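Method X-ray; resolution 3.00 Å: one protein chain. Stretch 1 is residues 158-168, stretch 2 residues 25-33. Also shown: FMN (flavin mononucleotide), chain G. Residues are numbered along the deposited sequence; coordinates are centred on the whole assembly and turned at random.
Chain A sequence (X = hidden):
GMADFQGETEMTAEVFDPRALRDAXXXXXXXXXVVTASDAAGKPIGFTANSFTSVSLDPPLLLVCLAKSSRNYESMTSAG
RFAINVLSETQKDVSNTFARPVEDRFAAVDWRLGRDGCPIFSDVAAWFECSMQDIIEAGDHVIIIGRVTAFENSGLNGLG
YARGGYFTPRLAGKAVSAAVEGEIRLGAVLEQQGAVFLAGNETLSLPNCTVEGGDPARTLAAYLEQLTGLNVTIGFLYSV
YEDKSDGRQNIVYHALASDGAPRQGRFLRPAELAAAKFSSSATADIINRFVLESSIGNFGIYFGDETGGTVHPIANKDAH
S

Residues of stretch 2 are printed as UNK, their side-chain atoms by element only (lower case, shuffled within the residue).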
# COMPACT_ATOMS: atom_id res chain seq x y z
N GLY A 158 -6.65 5.61 3.75
CA GLY A 158 -5.35 6.24 3.88
C GLY A 158 -4.68 6.53 2.57
O GLY A 158 -4.95 5.87 1.56
N LEU A 159 -3.80 7.55 2.59
CA LEU A 159 -2.94 7.91 1.46
C LEU A 159 -1.93 6.81 1.38
O LEU A 159 -1.51 6.29 2.44
CB LEU A 159 -2.27 9.28 1.67
CG LEU A 159 -1.25 9.76 0.64
CD1 LEU A 159 -1.92 10.24 -0.66
CD2 LEU A 159 -0.42 10.89 1.20
N GLY A 160 -1.63 6.38 0.16
CA GLY A 160 -0.65 5.32 -0.06
C GLY A 160 0.52 5.83 -0.87
O GLY A 160 0.41 6.85 -1.53
N TYR A 161 1.66 5.14 -0.80
CA TYR A 161 2.88 5.36 -1.57
C TYR A 161 3.39 4.04 -2.03
O TYR A 161 3.70 3.20 -1.18
CB TYR A 161 3.98 6.07 -0.75
CG TYR A 161 4.97 6.88 -1.57
CD1 TYR A 161 4.61 8.12 -2.10
CD2 TYR A 161 6.28 6.44 -1.75
CE1 TYR A 161 5.54 8.91 -2.79
CE2 TYR A 161 7.21 7.22 -2.45
CZ TYR A 161 6.84 8.47 -2.95
OH TYR A 161 7.72 9.27 -3.66
N ALA A 162 3.44 3.81 -3.34
CA ALA A 162 4.05 2.58 -3.88
C ALA A 162 4.93 2.96 -5.00
O ALA A 162 4.55 3.81 -5.82
CB ALA A 162 3.03 1.57 -4.33
N ARG A 163 6.12 2.33 -5.04
CA ARG A 163 7.14 2.53 -6.07
C ARG A 163 7.43 4.04 -6.20
O ARG A 163 7.80 4.67 -5.22
CB ARG A 163 6.74 1.85 -7.40
CG ARG A 163 6.57 0.35 -7.23
CD ARG A 163 6.70 -0.44 -8.51
NE ARG A 163 7.86 -1.35 -8.46
CZ ARG A 163 7.79 -2.63 -8.10
NH1 ARG A 163 6.64 -3.16 -7.71
NH2 ARG A 163 8.88 -3.37 -8.12
N GLY A 164 7.24 4.61 -7.36
CA GLY A 164 7.47 6.04 -7.47
C GLY A 164 6.60 6.92 -6.55
O GLY A 164 7.14 7.62 -5.67
N GLY A 165 5.27 6.89 -6.74
CA GLY A 165 4.39 7.76 -6.00
C GLY A 165 3.14 7.23 -5.32
O GLY A 165 2.97 6.03 -5.09
N TYR A 166 2.29 8.18 -4.96
CA TYR A 166 1.04 7.98 -4.27
C TYR A 166 -0.03 7.29 -5.10
O TYR A 166 -0.18 7.53 -6.31
CB TYR A 166 0.45 9.33 -3.83
CG TYR A 166 1.40 10.25 -3.10
CD1 TYR A 166 1.72 10.03 -1.77
CD2 TYR A 166 1.89 11.40 -3.72
CE1 TYR A 166 2.58 10.88 -1.08
CE2 TYR A 166 2.73 12.27 -3.03
CZ TYR A 166 3.08 12.00 -1.71
OH TYR A 166 3.92 12.83 -1.02
N PHE A 167 -0.87 6.54 -4.39
CA PHE A 167 -2.03 5.84 -4.90
C PHE A 167 -3.16 6.01 -3.86
O PHE A 167 -2.87 6.21 -2.66
CB PHE A 167 -1.67 4.37 -5.19
CG PHE A 167 -1.28 3.56 -3.98
CD1 PHE A 167 -2.23 2.91 -3.23
CD2 PHE A 167 0.04 3.45 -3.60
CE1 PHE A 167 -1.87 2.15 -2.12
CE2 PHE A 167 0.41 2.69 -2.49
CZ PHE A 167 -0.55 2.05 -1.75
N THR A 168 -4.44 5.97 -4.31
CA THR A 168 -5.62 6.14 -3.45
C THR A 168 -6.77 5.27 -3.96
O THR A 168 -6.92 5.17 -5.18
CB THR A 168 -6.03 7.61 -3.41
OG1 THR A 168 -6.01 8.13 -4.74
CG2 THR A 168 -5.13 8.47 -2.52
N UNK A 25 13.38 -1.34 -2.55
CA UNK A 25 12.62 -1.14 -1.31
C UNK A 25 11.21 -0.60 -1.63
O UNK A 25 10.23 -0.94 -0.98
c UNK A 25 16.73 -0.16 1.35
c UNK A 25 16.84 -1.48 1.74
c UNK A 25 15.60 0.27 0.65
c UNK A 25 14.74 -1.95 0.69
c UNK A 25 15.87 -2.38 1.41
c UNK A 25 14.60 -0.63 0.30
c UNK A 25 13.35 -0.16 -0.39
N UNK A 26 11.14 0.21 -2.67
CA UNK A 26 9.90 0.81 -3.15
C UNK A 26 8.83 -0.16 -3.62
O UNK A 26 7.67 0.22 -3.72
N UNK A 27 9.22 -1.43 -3.91
CA UNK A 27 8.31 -2.49 -4.35
C UNK A 27 7.27 -2.80 -3.26
O UNK A 27 6.12 -3.15 -3.58
c UNK A 27 9.08 -3.74 -4.70
N UNK A 28 7.67 -2.61 -1.97
CA UNK A 28 6.80 -2.81 -0.82
C UNK A 28 5.95 -1.59 -0.64
O UNK A 28 6.46 -0.53 -0.28
c UNK A 28 5.79 -2.67 3.77
c UNK A 28 7.61 -3.14 0.44
c UNK A 28 6.30 -4.69 1.95
c UNK A 28 5.31 -3.92 4.01
c UNK A 28 6.79 -3.42 1.69
c UNK A 28 6.53 -2.41 2.61
c UNK A 28 5.55 -4.94 3.11
N UNK A 29 4.65 -1.71 -0.92
CA UNK A 29 3.72 -0.57 -0.77
C UNK A 29 3.57 -0.22 0.70
O UNK A 29 3.76 -1.08 1.55
c UNK A 29 2.37 -0.89 -1.40
N UNK A 30 3.37 1.05 1.01
CA UNK A 30 3.16 1.54 2.37
C UNK A 30 2.19 2.67 2.35
O UNK A 30 2.19 3.41 1.37
c UNK A 30 4.45 2.07 3.05
o UNK A 30 4.83 3.31 2.43
c UNK A 30 5.60 1.09 3.07
N UNK A 31 1.52 2.92 3.47
CA UNK A 31 0.73 4.11 3.67
C UNK A 31 1.68 5.29 3.88
O UNK A 31 2.90 5.16 3.69
N UNK A 32 1.16 6.45 4.27
CA UNK A 32 2.00 7.63 4.49
C UNK A 32 1.67 8.22 5.87
O UNK A 32 0.48 8.42 6.20
c UNK A 32 1.86 8.71 3.38
c UNK A 32 2.81 9.87 3.63
c UNK A 32 2.07 8.12 1.98
N UNK A 33 2.72 8.46 6.69
CA UNK A 33 2.56 9.08 8.00
C UNK A 33 3.30 10.40 8.04
O UNK A 33 4.13 10.68 7.17
c UNK A 33 2.63 6.74 9.13
c UNK A 33 3.03 8.21 9.20
o UNK A 33 4.43 8.39 9.41
N1 FMN G . 12.59 10.66 6.05
C2 FMN G . 13.03 9.90 7.12
O2 FMN G . 13.96 10.32 7.83
N3 FMN G . 12.37 8.71 7.41
C4 FMN G . 11.32 8.13 6.68
O4 FMN G . 10.74 7.08 6.96
C4A FMN G . 10.88 8.95 5.46
N5 FMN G . 9.89 8.51 4.70
C5A FMN G . 9.42 9.33 3.65
C6 FMN G . 8.32 8.80 2.88
C7 FMN G . 7.72 9.54 1.83
C7M FMN G . 6.56 8.96 1.06
C8 FMN G . 8.24 10.82 1.53
C8M FMN G . 7.65 11.61 0.44
C9 FMN G . 9.36 11.37 2.26
C9A FMN G . 10.00 10.65 3.34
N10 FMN G . 11.12 11.15 4.14
C10 FMN G . 11.59 10.32 5.22
C1' FMN G . 11.74 12.50 3.84
C2' FMN G . 11.51 13.53 5.03
O2' FMN G . 10.16 13.84 5.37
C3' FMN G . 12.26 14.89 5.08
O3' FMN G . 12.78 15.34 3.82
C4' FMN G . 13.23 15.07 6.30
O4' FMN G . 13.90 13.86 6.82
C5' FMN G . 12.49 15.81 7.39
O5' FMN G . 12.85 17.16 7.17
P FMN G . 14.01 17.80 8.14
O1P FMN G . 13.60 17.08 9.50
O2P FMN G . 13.84 19.37 8.15
O3P FMN G . 15.43 17.57 7.58

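Position 25 carries seven side-chain carbons, one leading into a six-membered ring with no heteroatom; the ring stays out of reach of stretch 1. It is Phe25. Position 26 has no side-chain atoms and is Gly26. Its CA lies 4.4 Å from the CA of Arg163, and its backbone O accepts a hydrogen bond from Arg163 N (2.9 Å).

At position 27 a single carbon follows the CA. This CB points away overall, yet the long side chain of Arg163 reaches back to it, with Arg163 NH2 3.4 Å from the CB of position 27 and the methyl over one face of the guanidinium. One carbon defines Ala27. Position 28 again shows one carbon and a ring of six carbons; the CA-to-CB bond points away from stretch 1, and the side chain makes no contact with it. It is Phe28. Phe28 N donates a hydrogen bond to Phe25 O (3.2 Å), closing a type I turn that presents Gly26 to Arg163.

Position 29 has one side-chain carbon, 3.9 Å from Ala162 CB and 4.2 Å from Phe167 CZ; it is Ala29. At position 30, the CB bears one oxygen and one carbon. A branch of this composition is threonine, Thr30. Its backbone pairs with Tyr161 through two hydrogen bonds, Tyr161 N to Thr30 O (2.8 Å) and Thr30 N to Tyr161 O (3.1 Å), while Thr30 OG1 donates to the backbone O of position 31 (3.0 Å).

Position 31 lacks side-chain atoms, hence Gly31. Its CA lies 4.2 Å from Gly160 CA and makes a CA-H...O contact with Leu159 O (3.4 Å). Position 32 has three carbons, the CB carrying two methyls, and its CA-to-CB bond points toward stretch 1. One methyl lies 3.8 Å from Leu159 CD2, 3.9 Å from Tyr161 CB and, near the ring plane, 4.2 Å from Tyr166 CE1; this is Val32, and the methyl is CG2. Position 33 has a CB with one oxygen and one carbon, its CA-to-CB bond directed away: Thr33.

The contact is a short antiparallel pairing extended by a turn. Tyr161 and Thr30 form the hydrogen-bonded pair, with their side chains on the same face of the sheet; Gly160 and Gly31 form the adjacent non-hydrogen-bonded pair, where a CB on Gly160 would collide with Phe167 CZ. A weak hydrogen bond from Val32 N to Leu159 O (3.2 Å) continues the pairing at one end, and the bond from Arg163 N to Gly26 O anchors the other. Apolar packing around Val32 and Ala29 supplements this backbone framework. The Tyr161 ring leads away from stretch 2 and offers one face to the flavin methyl, its CG lying 3.7 Å from FMN C7M.

Stretch 2 (25-33) FGAFATGVT
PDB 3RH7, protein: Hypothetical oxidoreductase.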